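PDB 2Q74: inositol-1-monophosphatase SuhB from Mycobacterium tuberculosis, which probably hydrolyses inositol 1-phosphate to free myo-inositol and phosphate, using magnesium, in the last step of myo-inositol biosynthesis. Local coordinates for residues Ala118-Ile123 / Ile208-Leu213. Residues are numbered along the deposited sequence; the frame is centred on the assembly and turned at random.
Sequences AYAVSI and IGSAAL
Leu-213 lays its branched end along the loop leading into strand 120-127 and along the strand's first residue, overlapping Ala-118 with one methyl and Ala-120 with the other. Leu-213 CD1 rests on the backbone of Ala-118, 3.5 Å from Ala-118 C, while Leu-213 CG lies 3.8 Å from Ala-120 CB and CD2 meets that same methyl alongside. The leucine reaches across because its CG stands anti to its own carbonyl carbon (chi1 -72°) and CD1 anti to CA (chi2 175°), carrying that methyl out to Ala-118. Alanine suits both places, one just before the strand and one at its start: a single methyl on every second residue lets helix 211-220 come close, with Tyr-119 and Val-121 pointing the other way, where Val-121 packs against helix 8-33. At the loop end Ala-118 CB also touches Ile-208 CG2, 3.8 Å away. Farther along, the small Ala-212 sets its CB 4.4 Å from Ala-120 CB and similarly near Ser-122 CB, and Val-136 of the adjacent strand touches all three.

No hydrogen bond joins the two segments directly; Asn-111 ND2 links them by donating to both Ala-118 O and Ile-208 O. Between Ile-208 and the helix, Gly-209 turns the chain at a positive phi (97°), where a CB would press on the preceding carbonyl oxygen. Ser-210 is the N-cap: its OG, anti to the backbone N, takes a weak bond from Leu-213 N at 3.3 Å. Asp-107 OD2 accepts from Ala-212 N and is weakly bonded to Ser-210 OG, so the helix start holds the carboxylate of Asp-107, probably a ligand of magnesium and substrate. Such a capped helix, sandwiched between two beta sheets beside the metal site, is characteristic of the alpha-beta-alpha-beta-alpha fold of inositol monophosphatases.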
ATOM      1  N   ALA A 118      -2.605   2.674  -6.081  1.00 53.61           N
ATOM      2  CA  ALA A 118      -3.239   1.453  -5.749  1.00 53.15           C
ATOM      3  C   ALA A 118      -4.718   1.644  -6.049  1.00 53.17           C
ATOM      4  O   ALA A 118      -5.567   1.621  -5.131  1.00 53.50           O
ATOM      5  CB  ALA A 118      -3.014   1.141  -4.273  1.00 53.07           C
ATOM      6  N   TYR A 119      -5.015   1.861  -7.333  1.00 52.82           N
ATOM      7  CA  TYR A 119      -6.390   1.760  -7.827  1.00 52.50           C
ATOM      8  C   TYR A 119      -6.393   0.910  -9.068  1.00 52.50           C
ATOM      9  O   TYR A 119      -5.372   0.813  -9.748  1.00 53.29           O
ATOM     10  CB  TYR A 119      -6.969   3.128  -8.124  1.00 52.71           C
ATOM     11  CG  TYR A 119      -5.987   4.096  -8.693  1.00 53.31           C
ATOM     12  CD1 TYR A 119      -5.887   4.320 -10.064  1.00 53.92           C
ATOM     13  CD2 TYR A 119      -5.157   4.802  -7.853  1.00 54.62           C
ATOM     14  CE1 TYR A 119      -4.962   5.250 -10.561  1.00 55.03           C
ATOM     15  CE2 TYR A 119      -4.270   5.705  -8.324  1.00 55.12           C
ATOM     16  CZ  TYR A 119      -4.153   5.935  -9.670  1.00 54.74           C
ATOM     17  OH  TYR A 119      -3.228   6.889 -10.085  1.00 55.75           O
ATOM     18  N   ALA A 120      -7.540   0.321  -9.396  1.00 52.44           N
ATOM     19  CA  ALA A 120      -7.584  -0.673 -10.477  1.00 51.85           C
ATOM     20  C   ALA A 120      -8.872  -0.660 -11.314  1.00 52.07           C
ATOM     21  O   ALA A 120      -9.937  -0.262 -10.869  1.00 52.20           O
ATOM     22  CB  ALA A 120      -7.378  -2.028  -9.896  1.00 51.06           C
ATOM     23  N   VAL A 121      -8.740  -1.110 -12.548  1.00 53.00           N
ATOM     24  CA  VAL A 121      -9.877  -1.387 -13.394  1.00 53.55           C
ATOM     25  C   VAL A 121     -10.139  -2.896 -13.265  1.00 54.35           C
ATOM     26  O   VAL A 121      -9.213  -3.691 -13.421  1.00 54.59           O
ATOM     27  CB  VAL A 121      -9.556  -1.035 -14.852  1.00 53.39           C
ATOM     28  CG1 VAL A 121     -10.756  -1.341 -15.737  1.00 53.16           C
ATOM     29  CG2 VAL A 121      -9.111   0.434 -14.966  1.00 52.43           C
ATOM     30  N   SER A 122     -11.382  -3.273 -12.967  1.00 55.55           N
ATOM     31  CA  SER A 122     -11.778  -4.678 -12.829  1.00 56.81           C
ATOM     32  C   SER A 122     -12.854  -5.021 -13.854  1.00 57.83           C
ATOM     33  O   SER A 122     -13.871  -4.334 -13.914  1.00 57.31           O
ATOM     34  CB  SER A 122     -12.318  -4.942 -11.425  1.00 56.89           C
ATOM     35  OG  SER A 122     -12.607  -6.314 -11.217  1.00 58.03           O
ATOM     36  N   ILE A 123     -12.611  -6.078 -14.647  1.00 59.20           N
ATOM     37  CA  ILE A 123     -13.521  -6.553 -15.693  1.00 60.37           C
ATOM     38  C   ILE A 123     -13.751  -8.067 -15.473  1.00 61.07           C
ATOM     39  O   ILE A 123     -12.836  -8.871 -15.647  1.00 61.20           O
ATOM     40  CB  ILE A 123     -12.934  -6.394 -17.116  1.00 60.60           C
ATOM     41  CG1 ILE A 123     -12.293  -5.024 -17.346  1.00 62.36           C
ATOM     42  CG2 ILE A 123     -14.006  -6.663 -18.152  1.00 61.18           C
ATOM     43  CD1 ILE A 123     -13.253  -3.909 -17.694  1.00 64.29           C
ATOM     44  N   ILE A 208      -4.562  -1.616   2.108  1.00 62.86           N
ATOM     45  CA  ILE A 208      -4.091  -0.936   0.916  1.00 62.33           C
ATOM     46  C   ILE A 208      -5.132  -0.061   0.209  1.00 60.73           C
ATOM     47  O   ILE A 208      -4.761   0.885  -0.469  1.00 61.73           O
ATOM     48  CB  ILE A 208      -3.485  -1.983  -0.039  1.00 63.23           C
ATOM     49  CG1 ILE A 208      -2.142  -2.444   0.528  1.00 64.75           C
ATOM     50  CG2 ILE A 208      -3.309  -1.462  -1.491  1.00 63.77           C
ATOM     51  CD1 ILE A 208      -1.567  -3.614  -0.223  1.00 65.26           C
ATOM     52  N   GLY A 209      -6.413  -0.343   0.373  1.00 58.88           N
ATOM     53  CA  GLY A 209      -7.484   0.464  -0.194  1.00 57.05           C
ATOM     54  C   GLY A 209      -8.064  -0.031  -1.515  1.00 56.16           C
ATOM     55  O   GLY A 209      -8.749   0.763  -2.201  1.00 55.76           O
ATOM     56  N   SER A 210      -7.820  -1.307  -1.886  1.00 54.30           N
ATOM     57  CA  SER A 210      -8.385  -1.857  -3.121  1.00 53.61           C
ATOM     58  C   SER A 210      -8.614  -3.379  -3.095  1.00 53.58           C
ATOM     59  O   SER A 210      -7.684  -4.175  -3.083  1.00 53.76           O
ATOM     60  CB  SER A 210      -7.525  -1.488  -4.329  1.00 53.69           C
ATOM     61  OG  SER A 210      -8.034  -2.126  -5.506  1.00 54.52           O
ATOM     62  N   ALA A 211      -9.872  -3.784  -3.093  1.00 53.55           N
ATOM     63  CA  ALA A 211     -10.214  -5.178  -2.967  1.00 53.72           C
ATOM     64  C   ALA A 211      -9.711  -5.955  -4.167  1.00 53.92           C
ATOM     65  O   ALA A 211      -9.179  -7.050  -4.025  1.00 54.29           O
ATOM     66  CB  ALA A 211     -11.718  -5.334  -2.815  1.00 53.76           C
ATOM     67  N   ALA A 212      -9.852  -5.354  -5.345  1.00 54.15           N
ATOM     68  CA  ALA A 212      -9.413  -5.965  -6.588  1.00 54.07           C
ATOM     69  C   ALA A 212      -7.910  -6.275  -6.535  1.00 53.91           C
ATOM     70  O   ALA A 212      -7.462  -7.378  -6.902  1.00 53.75           O
ATOM     71  CB  ALA A 212      -9.744  -5.048  -7.771  1.00 53.68           C
ATOM     72  N   LEU A 213      -7.143  -5.301  -6.058  1.00 53.54           N
ATOM     73  CA  LEU A 213      -5.691  -5.446  -5.992  1.00 53.43           C
ATOM     74  C   LEU A 213      -5.245  -6.410  -4.903  1.00 54.02           C
ATOM     75  O   LEU A 213      -4.215  -7.055  -5.065  1.00 54.65           O
ATOM     76  CB  LEU A 213      -5.016  -4.058  -5.813  1.00 53.05           C
ATOM     77  CG  LEU A 213      -5.060  -3.158  -7.053  1.00 51.33           C
ATOM     78  CD1 LEU A 213      -4.478  -1.740  -6.758  1.00 52.30           C
ATOM     79  CD2 LEU A 213      -4.352  -3.808  -8.223  1.00 49.42           C
TER